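Long-range contacts in aldehyde dehydrogenase 12 (Zea mays, PDB 6D97), which catalyses the NAD-dependent oxidation of L-glutamate gamma-semialdehyde to glutamate, the last step of proline catabolism in plants: residues 106-111 with 160-165; 131-136 with 228-233; 329-334 with 436-441. All coordinates share one frame; numbering follows the deposited sequence.

Contact 1 of 3, residues 106-111 with 160-165; sequences RYLMYG and CGDQVR
Three residues, Val164, Arg165 and Leu108, bury the most surface where residues 106-111, within helix 105-121, meet the turn and short helical start of 160-165. Val164 points at the helix and straddles its backbone. With CG1 anti to its own backbone N (chi1 174°), it brings CB to 3.5 Å from Tyr107 O, while CG1 lies in the plane of the Tyr107 ring, at its edge, 3.9 Å from CD1. CG2, the other branch, reaches toward the next turn of the helix, 3.9 Å from Gly111 N. Arg165 also starts anti to its backbone N but bends at chi2 and chi3, so that the guanidinium folds back beside the turn. Leu108 covers one face of that group, crossing it obliquely and displaced toward the rim; its CD2 is 3.1 Å from Arg165 NH2. At its edge, the guanidinium grips Asp162 side-on: NE and NH2 both donate to OD1, each at 2.8 Å, so a single carboxylate oxygen takes two bonds, approached from above the carboxylate plane. The type II' turn from Cys160 to Gln163, with Gly161 at positive phi (58°), turns Gly161 O toward Gly111 CA. A CB on Gly111 would collide with that oxygen. No direct hydrogen bond joins the segments; instead water 1 donates to Tyr107 O and Gly161 O and accepts from Arg165 N. Both charged groups have further partners: Asp162 OD2 meets Gln499 of a neighbouring subunit, and Arg165 NH2 meets Asn176 of another neighbouring subunit. The chemistry thus implies a partly apolar, water-bridged seam within the subunit, whose internal salt bridge probably holds the two charged groups in place for their bonds to other subunits.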
loop_
_atom_site.group_PDB
_atom_site.type_symbol
_atom_site.label_atom_id
_atom_site.label_comp_id
_atom_site.label_asym_id
_atom_site.label_seq_id
_atom_site.Cartn_x
_atom_site.Cartn_y
_atom_site.Cartn_z
ATOM N N ARG A 106 -12.206 10.938 -17.540
ATOM C CA ARG A 106 -13.175 11.445 -16.575
ATOM C C ARG A 106 -12.582 11.542 -15.174
ATOM O O ARG A 106 -13.028 12.377 -14.378
ATOM C CB ARG A 106 -14.428 10.572 -16.566
ATOM C CG ARG A 106 -15.363 10.827 -17.737
ATOM C CD ARG A 106 -16.578 9.908 -17.691
ATOM N NE ARG A 106 -17.242 9.909 -16.386
ATOM C CZ ARG A 106 -18.171 10.783 -16.007
ATOM N NH1 ARG A 106 -18.555 11.748 -16.831
ATOM N NH2 ARG A 106 -18.714 10.691 -14.801
ATOM N N TYR A 107 -11.595 10.699 -14.848
ATOM C CA TYR A 107 -10.861 10.883 -13.599
ATOM C C TYR A 107 -10.175 12.240 -13.570
ATOM O O TYR A 107 -10.180 12.928 -12.542
ATOM C CB TYR A 107 -9.818 9.784 -13.410
ATOM C CG TYR A 107 -10.352 8.395 -13.170
ATOM C CD1 TYR A 107 -10.997 8.068 -11.984
ATOM C CD2 TYR A 107 -10.168 7.397 -14.120
ATOM C CE1 TYR A 107 -11.464 6.790 -11.763
ATOM C CE2 TYR A 107 -10.636 6.121 -13.914
ATOM C CZ TYR A 107 -11.284 5.822 -12.734
ATOM O OH TYR A 107 -11.747 4.547 -12.513
ATOM N N LEU A 108 -9.572 12.638 -14.694
ATOM C CA LEU A 108 -8.898 13.931 -14.763
ATOM C C LEU A 108 -9.891 15.079 -14.667
ATOM O O LEU A 108 -9.598 16.106 -14.043
ATOM C CB LEU A 108 -8.094 14.032 -16.056
ATOM C CG LEU A 108 -7.048 12.931 -16.188
ATOM C CD1 LEU A 108 -6.127 13.177 -17.379
ATOM C CD2 LEU A 108 -6.276 12.834 -14.889
ATOM N N MET A 109 -11.062 14.925 -15.293
ATOM C CA MET A 109 -12.086 15.963 -15.244
ATOM C C MET A 109 -12.513 16.245 -13.814
ATOM O O MET A 109 -12.709 17.402 -13.430
ATOM C CB MET A 109 -13.295 15.542 -16.079
ATOM C CG MET A 109 -14.448 16.535 -16.087
ATOM S SD MET A 109 -15.856 15.885 -17.011
ATOM C CE MET A 109 -16.429 14.584 -15.919
ATOM N N TYR A 110 -12.665 15.200 -13.009
ATOM C CA TYR A 110 -13.112 15.428 -11.646
ATOM C C TYR A 110 -11.988 15.960 -10.773
ATOM O O TYR A 110 -12.254 16.599 -9.747
ATOM C CB TYR A 110 -13.712 14.153 -11.075
ATOM C CG TYR A 110 -15.178 14.075 -11.374
ATOM C CD1 TYR A 110 -16.089 14.796 -10.620
ATOM C CD2 TYR A 110 -15.653 13.316 -12.428
ATOM C CE1 TYR A 110 -17.433 14.748 -10.889
ATOM C CE2 TYR A 110 -16.996 13.257 -12.705
ATOM C CZ TYR A 110 -17.881 13.974 -11.934
ATOM O OH TYR A 110 -19.224 13.915 -12.217
ATOM N N GLY A 111 -10.737 15.708 -11.153
ATOM C CA GLY A 111 -9.647 16.456 -10.554
ATOM C C GLY A 111 -9.790 17.944 -10.805
ATOM O O GLY A 111 -9.629 18.761 -9.894
ATOM N N CYS A 160 -7.635 17.277 -6.189
ATOM C CA CYS A 160 -7.267 18.062 -7.353
ATOM C C CYS A 160 -6.241 17.303 -8.191
ATOM O O CYS A 160 -5.675 16.292 -7.765
ATOM C CB CYS A 160 -6.703 19.419 -6.932
ATOM S SG CYS A 160 -7.792 20.420 -5.894
ATOM N N GLY A 161 -6.005 17.809 -9.399
ATOM C CA GLY A 161 -4.998 17.227 -10.274
ATOM C C GLY A 161 -5.260 15.761 -10.559
ATOM O O GLY A 161 -6.319 15.378 -11.067
ATOM N N ASP A 162 -4.278 14.925 -10.224
ATOM C CA ASP A 162 -4.330 13.495 -10.499
ATOM C C ASP A 162 -4.920 12.681 -9.354
ATOM O O ASP A 162 -4.985 11.451 -9.462
ATOM C CB ASP A 162 -2.924 12.960 -10.809
ATOM C CG ASP A 162 -2.347 13.513 -12.098
ATOM O OD1 ASP A 162 -2.979 13.350 -13.163
ATOM O OD2 ASP A 162 -1.252 14.111 -12.044
ATOM N N GLN A 163 -5.349 13.320 -8.264
ATOM C CA GLN A 163 -5.688 12.559 -7.064
ATOM C C GLN A 163 -6.958 11.729 -7.219
ATOM O O GLN A 163 -7.114 10.729 -6.510
ATOM C CB GLN A 163 -5.802 13.494 -5.856
ATOM C CG GLN A 163 -4.459 14.067 -5.390
ATOM C CD GLN A 163 -3.492 13.005 -4.859
ATOM O OE1 GLN A 163 -3.848 11.836 -4.702
ATOM N NE2 GLN A 163 -2.262 13.420 -4.579
ATOM N N VAL A 164 -7.863 12.107 -8.120
ATOM C CA VAL A 164 -9.001 11.244 -8.423
ATOM C C VAL A 164 -8.551 10.046 -9.244
ATOM O O VAL A 164 -8.924 8.901 -8.962
ATOM C CB VAL A 164 -10.096 12.043 -9.145
ATOM C CG1 VAL A 164 -11.217 11.118 -9.581
ATOM C CG2 VAL A 164 -10.617 13.125 -8.230
ATOM N N ARG A 165 -7.745 10.311 -10.275
ATOM C CA ARG A 165 -7.059 9.277 -11.036
ATOM C C ARG A 165 -6.360 8.284 -10.110
ATOM O O ARG A 165 -6.466 7.066 -10.285
ATOM C CB ARG A 165 -6.064 9.957 -11.986
ATOM C CG ARG A 165 -5.387 9.058 -13.001
ATOM C CD ARG A 165 -3.921 9.448 -13.196
ATOM N NE ARG A 165 -3.710 10.734 -13.854
ATOM C CZ ARG A 165 -3.529 10.882 -15.161
ATOM N NH1 ARG A 165 -3.550 9.821 -15.955
ATOM N NH2 ARG A 165 -3.333 12.092 -15.672
HETATM O O HOH W 1 -7.590 13.106 -11.117
HETATM O O HOH W 2 -6.869 16.733 -13.604
#

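Contact 2 of 3, residues 131-136 with 228-233; sequences AKLIQR and SIVMEQ
Helix segments 131-136 and 229-233 run nearly antiparallel, with 155° between their N-to-C directions and 9.9 Å between axes at closest approach. Ile134 and Val230 mark the nearest backbone positions, their CA atoms 6.5 Å apart. No hydrogen bond crosses the gap, and the contact rests on carbon atoms. Leu133 carries most of it. With CG anti to the backbone N (chi1 -167°), the side chain extends to the facing helix and divides its two methyls there: CD1 lies 4.1 Å from Ile229 CG2, and CD2 approaches Gln233 CG to 3.6 Å. Between these branches, Leu133 CG sits 4.1 Å from Val230 CG2, the two side chains lying alongside and pointing contrary ways. Against Ile229 and Gln233, by contrast, Leu133 runs roughly perpendicular. Ile134 adds a second point of contact through CG1, 4.0 Å from Val230 CG1; Val230 CG2 touches both Leu133 and Ile134. Gln233 takes part through its aliphatic stem; the chain bends at chi2 (-60°), and its amide oxygen accepts from Thr31 N. Helix 229-240 follows strand 218-223 of the parallel, Rossmann-type sheet, so the contact joins helix 124-137 to the NAD-binding unit. Around this pair, Ile134 also packs on Ala145 and Glu148 of helix 142-157, Ile229 touches Ala43 and Val45 of strand 43-49, and Val137, ending helix 124-137, touches Ile229 and Val230.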
loop_
_atom_site.group_PDB
_atom_site.type_symbol
_atom_site.label_atom_id
_atom_site.label_comp_id
_atom_site.label_asym_id
_atom_site.label_seq_id
_atom_site.Cartn_x
_atom_site.Cartn_y
_atom_site.Cartn_z
ATOM N N ALA A 131 -21.930 29.060 5.209
ATOM C CA ALA A 131 -22.050 29.005 6.662
ATOM C C ALA A 131 -23.371 29.601 7.128
ATOM O O ALA A 131 -24.049 29.034 7.992
ATOM C CB ALA A 131 -20.875 29.730 7.313
ATOM N N LYS A 132 -23.758 30.745 6.557
ATOM C CA LYS A 132 -25.017 31.373 6.942
ATOM C C LYS A 132 -26.211 30.543 6.494
ATOM O O LYS A 132 -27.180 30.398 7.244
ATOM C CB LYS A 132 -25.107 32.780 6.357
ATOM C CG LYS A 132 -24.918 33.886 7.374
ATOM C CD LYS A 132 -23.640 34.648 7.103
ATOM C CE LYS A 132 -23.544 35.884 7.982
ATOM N NZ LYS A 132 -22.765 36.974 7.333
ATOM N N LEU A 133 -26.165 30.003 5.275
ATOM C CA LEU A 133 -27.267 29.180 4.790
ATOM C C LEU A 133 -27.444 27.935 5.650
ATOM O O LEU A 133 -28.576 27.535 5.947
ATOM C CB LEU A 133 -27.037 28.798 3.330
ATOM C CG LEU A 133 -28.244 28.215 2.600
ATOM C CD1 LEU A 133 -29.441 29.124 2.730
ATOM C CD2 LEU A 133 -27.909 28.005 1.138
ATOM N N ILE A 134 -26.336 27.304 6.047
ATOM C CA ILE A 134 -26.397 26.152 6.946
ATOM C C ILE A 134 -27.091 26.537 8.244
ATOM O O ILE A 134 -27.957 25.813 8.753
ATOM C CB ILE A 134 -24.981 25.603 7.210
ATOM C CG1 ILE A 134 -24.449 24.878 5.975
ATOM C CG2 ILE A 134 -24.966 24.687 8.426
ATOM C CD1 ILE A 134 -22.978 24.530 6.073
ATOM N N GLN A 135 -26.721 27.699 8.792
ATOM C CA GLN A 135 -27.292 28.168 10.050
ATOM C C GLN A 135 -28.803 28.319 9.982
ATOM O O GLN A 135 -29.496 28.050 10.967
ATOM C CB GLN A 135 -26.673 29.508 10.439
ATOM C CG GLN A 135 -25.386 29.428 11.212
ATOM C CD GLN A 135 -24.982 30.772 11.776
ATOM O OE1 GLN A 135 -24.602 31.679 11.039
ATOM N NE2 GLN A 135 -25.069 30.910 13.091
ATOM N N ARG A 136 -29.333 28.763 8.842
ATOM C CA ARG A 136 -30.765 29.034 8.771
ATOM C C ARG A 136 -31.597 27.759 8.807
ATOM O O ARG A 136 -32.712 27.767 9.326
ATOM C CB ARG A 136 -31.097 29.845 7.517
ATOM C CG ARG A 136 -30.493 31.250 7.436
ATOM C CD ARG A 136 -30.926 32.150 8.585
ATOM N NE ARG A 136 -32.375 32.184 8.758
ATOM C CZ ARG A 136 -33.199 32.980 8.086
ATOM N NH1 ARG A 136 -32.730 33.825 7.181
ATOM N NH2 ARG A 136 -34.501 32.928 8.317
ATOM N N SER A 228 -32.147 20.677 2.544
ATOM C CA SER A 228 -31.633 20.361 1.216
ATOM C C SER A 228 -31.309 21.599 0.393
ATOM O O SER A 228 -30.723 21.463 -0.687
ATOM C CB SER A 228 -32.631 19.491 0.449
ATOM O OG SER A 228 -33.876 20.149 0.288
ATOM N N ILE A 229 -31.682 22.791 0.869
ATOM C CA ILE A 229 -31.363 24.016 0.143
ATOM C C ILE A 229 -29.858 24.184 0.021
ATOM O O ILE A 229 -29.363 24.734 -0.970
ATOM C CB ILE A 229 -32.020 25.236 0.828
ATOM C CG1 ILE A 229 -31.982 26.456 -0.094
ATOM C CG2 ILE A 229 -31.342 25.556 2.158
ATOM C CD1 ILE A 229 -32.938 27.569 0.318
ATOM N N VAL A 230 -29.106 23.679 1.001
ATOM C CA VAL A 230 -27.660 23.873 1.015
ATOM C C VAL A 230 -27.015 23.118 -0.137
ATOM O O VAL A 230 -26.279 23.691 -0.949
ATOM C CB VAL A 230 -27.071 23.438 2.367
ATOM C CG1 VAL A 230 -25.554 23.524 2.330
ATOM C CG2 VAL A 230 -27.640 24.296 3.483
ATOM N N MET A 231 -27.286 21.812 -0.228
ATOM C CA MET A 231 -26.721 21.026 -1.318
ATOM C C MET A 231 -27.245 21.484 -2.667
ATOM O O MET A 231 -26.550 21.341 -3.679
ATOM C CB MET A 231 -27.011 19.540 -1.123
ATOM C CG MET A 231 -25.931 18.813 -0.368
ATOM S SD MET A 231 -24.256 19.153 -0.951
ATOM C CE MET A 231 -24.264 18.295 -2.520
ATOM N N GLU A 232 -28.460 22.033 -2.710
ATOM C CA GLU A 232 -28.970 22.578 -3.961
ATOM C C GLU A 232 -28.084 23.716 -4.449
ATOM O O GLU A 232 -27.706 23.767 -5.626
ATOM C CB GLU A 232 -30.414 23.048 -3.778
ATOM C CG GLU A 232 -31.211 23.078 -5.069
ATOM C CD GLU A 232 -31.785 24.441 -5.381
ATOM O OE1 GLU A 232 -33.003 24.528 -5.634
ATOM O OE2 GLU A 232 -31.018 25.426 -5.374
ATOM N N GLN A 233 -27.722 24.629 -3.545
ATOM C CA GLN A 233 -26.782 25.692 -3.888
ATOM C C GLN A 233 -25.407 25.126 -4.218
ATOM O O GLN A 233 -24.735 25.608 -5.136
ATOM C CB GLN A 233 -26.689 26.696 -2.740
ATOM C CG GLN A 233 -28.019 27.330 -2.376
ATOM C CD GLN A 233 -28.639 28.078 -3.538
ATOM O OE1 GLN A 233 -28.057 29.025 -4.064
ATOM N NE2 GLN A 233 -29.824 27.651 -3.950
#

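Contact 3 of 3, residues 329-334 with 436-441; sequences SAQSVL and PFQVVT
Gln331 leaves the backbone with CG anti to the backbone N (chi1 171°) and continues extended. Its CB leads to CG, 3.8 Å from Gln438 OE1, and CD lies equally far from that oxygen. At the tip, NE2 donates to Gln438 OE1 at 2.9 Å; the bond is nearly straight (162° at the hydrogen), uses an oxygen lone pair and joins amide planes turned 60° apart. The other tip atom, OE1, accepts from Lys300 NZ, while Gln438 NE2 bonds to Tyr321 OH. An alanine here would remove the side-chain amide and would probably leave Gln438 OE1 and Lys300 NZ without these partners. Beside this side-chain bond the backbones pair as parallel strands: Val439 N donates to Ser332 O at 2.9 Å, Leu334 N to Val439 O at 2.8 Å, and Thr441 N to Leu334 O. Val333 and Val439 share one face of the sheet, Leu334 and Val440 the other. In the seven-stranded mixed sheet, strands 331-337 and 437-443 are flanked by 298-302 and 411-414 respectively; helix 371-382 packs on Phe437 and Val439, and helix 309-321 on Gln331 and Gln438.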
loop_
_atom_site.group_PDB
_atom_site.type_symbol
_atom_site.label_atom_id
_atom_site.label_comp_id
_atom_site.label_asym_id
_atom_site.label_seq_id
_atom_site.Cartn_x
_atom_site.Cartn_y
_atom_site.Cartn_z
ATOM N N SER A 329 -21.662 12.221 16.408
ATOM C CA SER A 329 -20.457 11.993 17.193
ATOM C C SER A 329 -20.522 12.610 18.585
ATOM O O SER A 329 -19.529 12.551 19.317
ATOM C CB SER A 329 -19.236 12.544 16.445
ATOM O OG SER A 329 -19.374 13.931 16.176
ATOM N N ALA A 330 -21.662 13.174 18.975
ATOM C CA ALA A 330 -21.736 13.947 20.208
ATOM C C ALA A 330 -21.577 13.057 21.438
ATOM O O ALA A 330 -21.981 11.889 21.454
ATOM C CB ALA A 330 -23.057 14.713 20.279
ATOM N N GLN A 331 -20.967 13.630 22.474
ATOM C CA GLN A 331 -20.759 12.948 23.748
ATOM C C GLN A 331 -22.104 12.705 24.424
ATOM O O GLN A 331 -22.785 13.652 24.831
ATOM C CB GLN A 331 -19.841 13.792 24.628
ATOM C CG GLN A 331 -19.708 13.325 26.067
ATOM C CD GLN A 331 -18.622 14.081 26.814
ATOM O OE1 GLN A 331 -17.526 14.279 26.293
ATOM N NE2 GLN A 331 -18.927 14.516 28.034
ATOM N N SER A 332 -22.497 11.434 24.538
ATOM C CA SER A 332 -23.762 11.070 25.161
ATOM C C SER A 332 -23.611 10.467 26.549
ATOM O O SER A 332 -24.581 10.474 27.314
ATOM C CB SER A 332 -24.531 10.079 24.274
ATOM O OG SER A 332 -24.997 10.701 23.088
ATOM N N VAL A 333 -22.439 9.942 26.890
ATOM C CA VAL A 333 -22.200 9.433 28.234
ATOM C C VAL A 333 -20.747 9.706 28.602
ATOM O O VAL A 333 -19.857 9.678 27.747
ATOM C CB VAL A 333 -22.555 7.934 28.348
ATOM C CG1 VAL A 333 -21.707 7.115 27.409
ATOM C CG2 VAL A 333 -22.401 7.448 29.788
ATOM N N LEU A 334 -20.520 9.986 29.886
ATOM C CA LEU A 334 -19.197 10.289 30.417
ATOM C C LEU A 334 -18.925 9.368 31.597
ATOM O O LEU A 334 -19.617 9.447 32.617
ATOM C CB LEU A 334 -19.105 11.760 30.842
ATOM C CG LEU A 334 -17.769 12.294 31.365
ATOM C CD1 LEU A 334 -16.724 12.246 30.270
ATOM C CD2 LEU A 334 -17.919 13.714 31.881
ATOM N N PRO A 436 -29.165 18.325 23.264
ATOM C CA PRO A 436 -28.106 18.690 24.234
ATOM C C PRO A 436 -28.324 17.989 25.580
ATOM O O PRO A 436 -28.852 18.547 26.547
ATOM C CB PRO A 436 -28.257 20.210 24.339
ATOM C CG PRO A 436 -29.700 20.533 23.834
ATOM C CD PRO A 436 -30.308 19.254 23.310
ATOM N N PHE A 437 -27.883 16.735 25.648
ATOM C CA PHE A 437 -28.212 15.878 26.783
ATOM C C PHE A 437 -27.161 14.784 26.883
ATOM O O PHE A 437 -26.856 14.118 25.884
ATOM C CB PHE A 437 -29.614 15.264 26.651
ATOM C CG PHE A 437 -30.056 14.471 27.856
ATOM C CD1 PHE A 437 -29.665 13.153 28.023
ATOM C CD2 PHE A 437 -30.845 15.048 28.838
ATOM C CE1 PHE A 437 -30.057 12.429 29.145
ATOM C CE2 PHE A 437 -31.235 14.314 29.961
ATOM C CZ PHE A 437 -30.836 13.015 30.108
ATOM N N GLN A 438 -26.636 14.570 28.087
ATOM C CA GLN A 438 -25.666 13.513 28.310
ATOM C C GLN A 438 -25.898 12.897 29.684
ATOM O O GLN A 438 -26.465 13.523 30.585
ATOM C CB GLN A 438 -24.220 14.033 28.231
ATOM C CG GLN A 438 -23.902 15.148 29.214
ATOM C CD GLN A 438 -22.429 15.465 29.256
ATOM O OE1 GLN A 438 -21.585 14.579 29.152
ATOM N NE2 GLN A 438 -22.111 16.721 29.449
ATOM N N VAL A 439 -25.417 11.668 29.848
ATOM C CA VAL A 439 -25.397 10.989 31.135
ATOM C C VAL A 439 -23.960 10.989 31.645
ATOM O O VAL A 439 -23.016 10.743 30.883
ATOM C CB VAL A 439 -25.959 9.560 31.036
ATOM C CG1 VAL A 439 -25.854 8.830 32.368
ATOM C CG2 VAL A 439 -27.404 9.602 30.551
ATOM N N VAL A 440 -23.789 11.294 32.928
ATOM C CA VAL A 440 -22.492 11.247 33.588
ATOM C C VAL A 440 -22.548 10.154 34.651
ATOM O O VAL A 440 -23.572 9.970 35.327
ATOM C CB VAL A 440 -22.121 12.603 34.212
ATOM C CG1 VAL A 440 -20.819 12.520 34.971
ATOM C CG2 VAL A 440 -22.047 13.669 33.131
ATOM N N THR A 441 -21.453 9.407 34.782
ATOM C CA THR A 441 -21.339 8.398 35.819
ATOM C C THR A 441 -19.897 8.352 36.310
ATOM O O THR A 441 -18.992 8.982 35.748
ATOM C CB THR A 441 -21.782 7.021 35.315
ATOM O OG1 THR A 441 -22.032 6.171 36.441
ATOM C CG2 THR A 441 -20.722 6.390 34.437
#

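In the fold
Along the chain, contacts 1 and 2 interlock, because 131-136 falls between 106-111 and 160-165, and 228-233 follows them all; contact 3 comes afterwards. Contacts 1 and 2 use the successive helices 105-121 and 124-137, yet their centres are 27 Å apart and their nearest atoms about 11 Å. Contact 3 lies on the opposite side of the chain's centre from contact 1, 41 Å between centres, and 28 Å from contact 2, again between centres. Contacts 2 and 3 each bring a side chain, Val230 and Ser332, to about 13 Å from NAD. Contact 1 thus lies where other subunits touch, contact 2 joins helices beside the NAD-binding region, and contact 3 joins strands of the seven-stranded sheet.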